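Local coordinates for fumarate reductase iron-sulfur subunit (Mycolicibacterium smegmatis, PDB 7D6V), which serves as the electron-transfer subunit of succinate dehydrogenase Sdh1, passing electrons through its iron-sulfur clusters toward the membrane anchor subunit, at the Fe2/s2 (inorganic) cluster site and the interface of chains A and B. Residues are numbered along the deposited sequence; one frame, centred on the assembly and turned at random. Chains: chain A, Fumarate reductase iron-sulfur subunit; chain B, Succinate dehydrogenase (Membrane anchor subunit).

Contact 1: the Fe2/s2 (inorganic) cluster site. Residues chain A 53-55, 57, 59-62, 74. With FES (Fe2/s2 (inorganic) cluster), chain C.
Chi1 lies between 77° and 89° in A:Cys54, A:Cys59, A:Cys62 and A:Cys74, so every SG sits in the crowded position between its own backbone N and carbonyl carbon and all four thiolate sulfurs converge on the [2Fe-2S] cluster FES. The spacing CX4CXXC followed by a more distant cysteine is that of the plant-type ferredoxin domain. A:Cys54 and A:Cys59 serve FES FE1, and A:Cys62 with A:Cys74 serves FES FE2. On FES FE1, the SG of A:Cys59 is bound at 2.4 Å and the SG of A:Cys54 at 2.6 Å; they subtend 93°, and the shell is irregular. FES FE2 is nearer tetrahedral, with the SG of A:Cys62 at 2.5 Å and the SG of A:Cys74, from the 3-10 helix 73-75, at 2.6 Å. The bridging sulfides FES S1 and FES S2 add to both shells. A second-shell bond ties the FE2 pair together: the backbone N-H of A:Cys74 points almost straight at the SG of A:Cys62, 3.1 Å from N, and may lower the charge on that thiolate. Main-chain atoms wrap the core. A:Lys55 N lies 3.1 Å from FES S1. A:Gly60 N lies 3.0 Å from FES S2. Amides so placed may help stabilise the cluster's charge, though no hydrogen bond is assigned. A:Gly57 CA packs 3.9 Å from FES S2. Protein covers all 217 Å² of the cluster surface, as expected for a buried one-electron carrier.

Contact 2: the interface of chains A and B. Residues chain A 94, 158-163, 165; chain B 11-13, 15, 18, 135-136, 138-139.
B:Arg18 carries a polar, loop-mediated junction that docks the membrane anchor subunit on the iron-sulfur subunit of Sdh1, at the C-terminal end of helix 156-159. From CB, its CG stands anti to the carbonyl carbon (chi1 -52°), and the chain then runs extended. B:Arg18 CD passes 3.9 Å from A:Thr94 O. NE makes a weak hydrogen bond to A:Glu162 OE1. At CZ the guanidinium is sandwiched: A:Thr94 O lies 3.4 Å above the plane, over its centre, while the backbone of B:Gly12, from the arginine's own chain, covers the rim of the opposite face. NH1 gives a bent hydrogen bond to A:Arg159 O, which is tilted from the guanidinium plane, and NH1 itself lies above the plane of that carbonyl. B:Arg18 NH2 gives a straight, in-plane bond to A:Val158 O at 2.9 Å (168° at H), nearly along the C=O axis. It also salt-bridges A:Glu162, meeting OE1 nearly along its C-O axis, with the two planes 76° apart. A:Lys165 NZ grips A:Glu162 OE1 at 3.0 Å from above the carboxylate plane, so two cations may hold this acid ionised. The helix-end carbonyls probably also favour the arginine's charge. Farther along, the backbone N of B:Glu136 gives a weak hydrogen bond to A:Asp160 OD2. The A:His161 ring has the B:Glu136 carboxylate on its NE2 side, crossing at about a right angle, and A:His161 ND1 gives a weak bond to B:Ala139 O at 3.0 Å.

Contact 1: the Fe2/s2 (inorganic) cluster site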
loop_
_atom_site.group_PDB
_atom_site.type_symbol
_atom_site.label_atom_id
_atom_site.label_comp_id
_atom_site.label_asym_id
_atom_site.label_seq_id
_atom_site.Cartn_x
_atom_site.Cartn_y
_atom_site.Cartn_z
ATOM N N ASN A 53 -10.698 4.892 2.163
ATOM C CA ASN A 53 -10.467 5.728 0.986
ATOM C C ASN A 53 -10.511 4.979 -0.339
ATOM O O ASN A 53 -11.091 5.485 -1.299
ATOM C CB ASN A 53 -9.118 6.449 1.097
ATOM C CG ASN A 53 -8.947 7.522 0.041
ATOM O OD1 ASN A 53 -9.922 8.016 -0.517
ATOM N ND2 ASN A 53 -7.703 7.876 -0.245
ATOM N N CYS A 54 -9.854 3.831 -0.437
ATOM C CA CYS A 54 -9.813 3.129 -1.720
ATOM C C CYS A 54 -10.673 1.877 -1.819
ATOM O O CYS A 54 -11.231 1.581 -2.875
ATOM C CB CYS A 54 -8.366 2.789 -2.088
ATOM S SG CYS A 54 -7.680 1.375 -1.193
ATOM N N LYS A 55 -10.777 1.144 -0.721
ATOM C CA LYS A 55 -11.551 -0.101 -0.717
ATOM C C LYS A 55 -10.996 -1.240 -1.571
ATOM O O LYS A 55 -11.745 -2.106 -2.021
ATOM C CB LYS A 55 -13.003 0.179 -1.113
ATOM N N GLY A 57 -7.503 -2.585 -0.660
ATOM C CA GLY A 57 -6.142 -2.719 -0.185
ATOM C C GLY A 57 -5.381 -1.511 -0.700
ATOM O O GLY A 57 -5.964 -0.520 -1.109
ATOM N N CYS A 59 -3.809 1.106 0.300
ATOM C CA CYS A 59 -3.633 2.206 1.236
ATOM C C CYS A 59 -3.328 2.420 2.710
ATOM O O CYS A 59 -2.459 3.223 3.070
ATOM C CB CYS A 59 -4.318 3.504 0.785
ATOM S SG CYS A 59 -6.096 3.622 1.086
ATOM N N GLY A 60 -4.229 1.520 3.627
ATOM C CA GLY A 60 -4.134 1.725 5.054
ATOM C C GLY A 60 -5.153 2.585 5.764
ATOM O O GLY A 60 -4.995 2.885 6.950
ATOM N N SER A 61 -6.198 2.997 5.050
ATOM C CA SER A 61 -7.208 3.851 5.660
ATOM C C SER A 61 -8.143 3.069 6.573
ATOM O O SER A 61 -8.521 3.559 7.642
ATOM C CB SER A 61 -8.008 4.569 4.575
ATOM O OG SER A 61 -7.152 5.252 3.684
ATOM N N CYS A 62 -8.566 1.897 6.103
ATOM C CA CYS A 62 -9.541 1.063 6.808
ATOM C C CYS A 62 -9.031 0.105 7.880
ATOM O O CYS A 62 -9.576 -0.986 8.043
ATOM C CB CYS A 62 -10.387 0.284 5.794
ATOM S SG CYS A 62 -9.587 -1.197 5.135
ATOM N N CYS A 74 -11.400 -3.601 4.255
ATOM C CA CYS A 74 -11.592 -3.854 2.828
ATOM C C CYS A 74 -10.958 -5.159 2.340
ATOM O O CYS A 74 -11.078 -5.508 1.166
ATOM C CB CYS A 74 -11.061 -2.678 2.005
ATOM S SG CYS A 74 -9.318 -2.814 1.544
HETATM FE FE1 FES C . -7.533 1.762 1.345
HETATM FE FE2 FES C . -8.701 -0.702 2.854
HETATM S S1 FES C . -9.554 1.237 2.142
HETATM S S2 FES C . -6.636 0.081 2.514
#

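Contact 2: the interface of chains A and B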
loop_
_atom_site.group_PDB
_atom_site.type_symbol
_atom_site.label_atom_id
_atom_site.label_comp_id
_atom_site.label_asym_id
_atom_site.label_seq_id
_atom_site.Cartn_x
_atom_site.Cartn_y
_atom_site.Cartn_z
ATOM N N THR A 94 -4.765 0.987 20.248
ATOM C CA THR A 94 -3.492 1.571 20.649
ATOM C C THR A 94 -3.479 3.089 20.562
ATOM O O THR A 94 -2.730 3.738 21.298
ATOM C CB THR A 94 -2.358 1.000 19.786
ATOM O OG1 THR A 94 -2.411 -0.428 19.826
ATOM C CG2 THR A 94 -1.002 1.451 20.292
ATOM N N VAL A 158 3.987 -0.467 22.880
ATOM C CA VAL A 158 3.174 0.734 23.006
ATOM C C VAL A 158 1.692 0.429 23.181
ATOM O O VAL A 158 0.970 1.266 23.744
ATOM C CB VAL A 158 3.384 1.677 21.804
ATOM C CG1 VAL A 158 4.743 2.338 21.889
ATOM C CG2 VAL A 158 3.248 0.912 20.504
ATOM N N ARG A 159 1.214 -0.731 22.725
ATOM C CA ARG A 159 -0.192 -1.076 22.910
ATOM C C ARG A 159 -0.536 -1.231 24.383
ATOM O O ARG A 159 -1.593 -0.774 24.829
ATOM C CB ARG A 159 -0.525 -2.356 22.147
ATOM C CG ARG A 159 -1.942 -2.859 22.348
ATOM C CD ARG A 159 -2.197 -4.103 21.524
ATOM N NE ARG A 159 -3.572 -4.574 21.643
ATOM C CZ ARG A 159 -4.556 -4.218 20.827
ATOM N NH1 ARG A 159 -4.320 -3.380 19.830
ATOM N NH2 ARG A 159 -5.777 -4.695 21.008
ATOM N N ASP A 160 0.341 -1.864 25.153
ATOM C CA ASP A 160 0.065 -2.151 26.552
ATOM C C ASP A 160 0.750 -1.189 27.511
ATOM O O ASP A 160 0.568 -1.320 28.724
ATOM C CB ASP A 160 0.471 -3.588 26.881
ATOM C CG ASP A 160 -0.388 -4.609 26.169
ATOM O OD1 ASP A 160 0.155 -5.405 25.380
ATOM O OD2 ASP A 160 -1.616 -4.604 26.381
ATOM N N HIS A 161 1.516 -0.224 27.008
ATOM C CA HIS A 161 2.269 0.694 27.858
ATOM C C HIS A 161 2.265 2.070 27.211
ATOM O O HIS A 161 2.925 2.280 26.190
ATOM C CB HIS A 161 3.694 0.194 28.079
ATOM C CG HIS A 161 3.757 -1.189 28.642
ATOM N ND1 HIS A 161 3.566 -1.456 29.980
ATOM C CD2 HIS A 161 3.957 -2.384 28.044
ATOM C CE1 HIS A 161 3.659 -2.756 30.183
ATOM N NE2 HIS A 161 3.895 -3.343 29.024
ATOM N N GLU A 162 1.523 3.004 27.805
ATOM C CA GLU A 162 1.445 4.349 27.249
ATOM C C GLU A 162 2.722 5.138 27.509
ATOM O O GLU A 162 3.046 6.059 26.751
ATOM C CB GLU A 162 0.230 5.076 27.828
ATOM C CG GLU A 162 -0.060 6.434 27.215
ATOM C CD GLU A 162 -0.527 6.350 25.773
ATOM O OE1 GLU A 162 -0.912 5.251 25.328
ATOM O OE2 GLU A 162 -0.509 7.391 25.084
ATOM N N GLU A 163 3.462 4.788 28.563
ATOM C CA GLU A 163 4.687 5.505 28.891
ATOM C C GLU A 163 5.810 5.222 27.903
ATOM O O GLU A 163 6.770 5.996 27.838
ATOM C CB GLU A 163 5.139 5.145 30.306
ATOM C CG GLU A 163 5.689 3.737 30.449
ATOM C CD GLU A 163 4.613 2.713 30.752
ATOM O OE1 GLU A 163 4.934 1.508 30.799
ATOM O OE2 GLU A 163 3.447 3.113 30.944
ATOM N N LYS A 165 5.496 5.243 24.651
ATOM C CA LYS A 165 5.234 5.871 23.360
ATOM C C LYS A 165 6.341 6.843 22.977
ATOM O O LYS A 165 6.720 6.930 21.804
ATOM C CB LYS A 165 3.884 6.584 23.394
ATOM C CG LYS A 165 2.689 5.654 23.399
ATOM C CD LYS A 165 2.137 5.460 22.005
ATOM C CE LYS A 165 0.770 4.802 22.039
ATOM N NZ LYS A 165 -0.295 5.738 22.480
ATOM N N THR B 11 -3.656 0.600 32.518
ATOM C CA THR B 11 -2.382 0.948 31.907
ATOM C C THR B 11 -2.401 0.904 30.385
ATOM O O THR B 11 -2.116 1.919 29.746
ATOM C CB THR B 11 -1.269 0.036 32.451
ATOM O OG1 THR B 11 -1.560 -1.333 32.143
ATOM C CG2 THR B 11 -1.136 0.198 33.953
ATOM N N GLY B 12 -2.685 -0.240 29.771
ATOM C CA GLY B 12 -2.430 -0.318 28.346
ATOM C C GLY B 12 -3.577 -0.031 27.402
ATOM O O GLY B 12 -3.516 0.924 26.630
ATOM N N VAL B 13 -4.644 -0.820 27.471
ATOM C CA VAL B 13 -5.839 -0.575 26.678
ATOM C C VAL B 13 -6.959 -0.006 27.514
ATOM O O VAL B 13 -8.031 0.301 26.978
ATOM C CB VAL B 13 -6.304 -1.844 25.940
ATOM C CG1 VAL B 13 -5.265 -2.278 24.923
ATOM C CG2 VAL B 13 -6.569 -2.960 26.929
ATOM N N SER B 15 -6.313 2.742 29.309
ATOM C CA SER B 15 -5.865 4.109 29.460
ATOM C C SER B 15 -7.008 5.078 29.159
ATOM O O SER B 15 -7.947 4.738 28.437
ATOM C CB SER B 15 -4.692 4.373 28.521
ATOM O OG SER B 15 -3.601 3.531 28.826
ATOM N N ARG B 18 -7.980 5.885 25.286
ATOM C CA ARG B 18 -8.249 4.810 24.348
ATOM C C ARG B 18 -9.704 4.369 24.445
ATOM O O ARG B 18 -10.383 4.601 25.446
ATOM C CB ARG B 18 -7.301 3.643 24.605
ATOM C CG ARG B 18 -5.852 4.080 24.630
ATOM C CD ARG B 18 -4.911 2.921 24.477
ATOM N NE ARG B 18 -3.524 3.304 24.699
ATOM C CZ ARG B 18 -2.491 2.512 24.448
ATOM N NH1 ARG B 18 -2.696 1.298 23.968
ATOM N NH2 ARG B 18 -1.258 2.929 24.684
ATOM N N ALA B 135 -3.935 -8.332 26.116
ATOM C CA ALA B 135 -3.237 -7.324 26.901
ATOM C C ALA B 135 -2.400 -7.947 28.014
ATOM O O ALA B 135 -2.740 -8.995 28.567
ATOM C CB ALA B 135 -4.229 -6.320 27.481
ATOM N N GLU B 136 -1.301 -7.271 28.342
ATOM C CA GLU B 136 -0.265 -7.824 29.201
ATOM C C GLU B 136 -0.724 -7.949 30.651
ATOM O O GLU B 136 -1.481 -7.114 31.150
ATOM C CB GLU B 136 0.973 -6.939 29.173
ATOM C CG GLU B 136 1.889 -7.242 28.049
ATOM C CD GLU B 136 3.107 -6.349 28.005
ATOM O OE1 GLU B 136 2.947 -5.117 28.033
ATOM O OE2 GLU B 136 4.230 -6.884 27.937
ATOM N N HIS B 138 1.541 -7.364 32.762
ATOM C CA HIS B 138 2.626 -6.553 33.296
ATOM C C HIS B 138 2.268 -5.076 33.192
ATOM O O HIS B 138 1.652 -4.646 32.213
ATOM C CB HIS B 138 3.933 -6.806 32.541
ATOM C CG HIS B 138 4.399 -8.228 32.578
ATOM N ND1 HIS B 138 4.996 -8.789 33.686
ATOM C CD2 HIS B 138 4.371 -9.199 31.635
ATOM C CE1 HIS B 138 5.309 -10.045 33.427
ATOM N NE2 HIS B 138 4.941 -10.319 32.188
ATOM N N ALA B 139 2.664 -4.302 34.200
ATOM C CA ALA B 139 2.407 -2.867 34.201
ATOM C C ALA B 139 3.574 -2.070 33.629
ATOM O O ALA B 139 3.359 -1.072 32.933
ATOM C CB ALA B 139 2.096 -2.389 35.619
#

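About 26 Å separates the C-alpha centres of contact 1 and contact 2, and they have no residue in common; chain A supplies residues to both. The chain A residues of contact 1 lie within the 2Fe-2S binding domain, which also includes A:Thr94 of contact 2. The other chain A residues of contact 2 fall within the 4Fe-4S dicluster domain, and A:Val158 directly follows A:Val157, which lines the 3Fe-4S pocket. Contact 2 thus probably places the anchor subunit near that cluster while touching both domains, an arrangement that could help fix the cluster-bearing subunit for electron transfer toward the membrane.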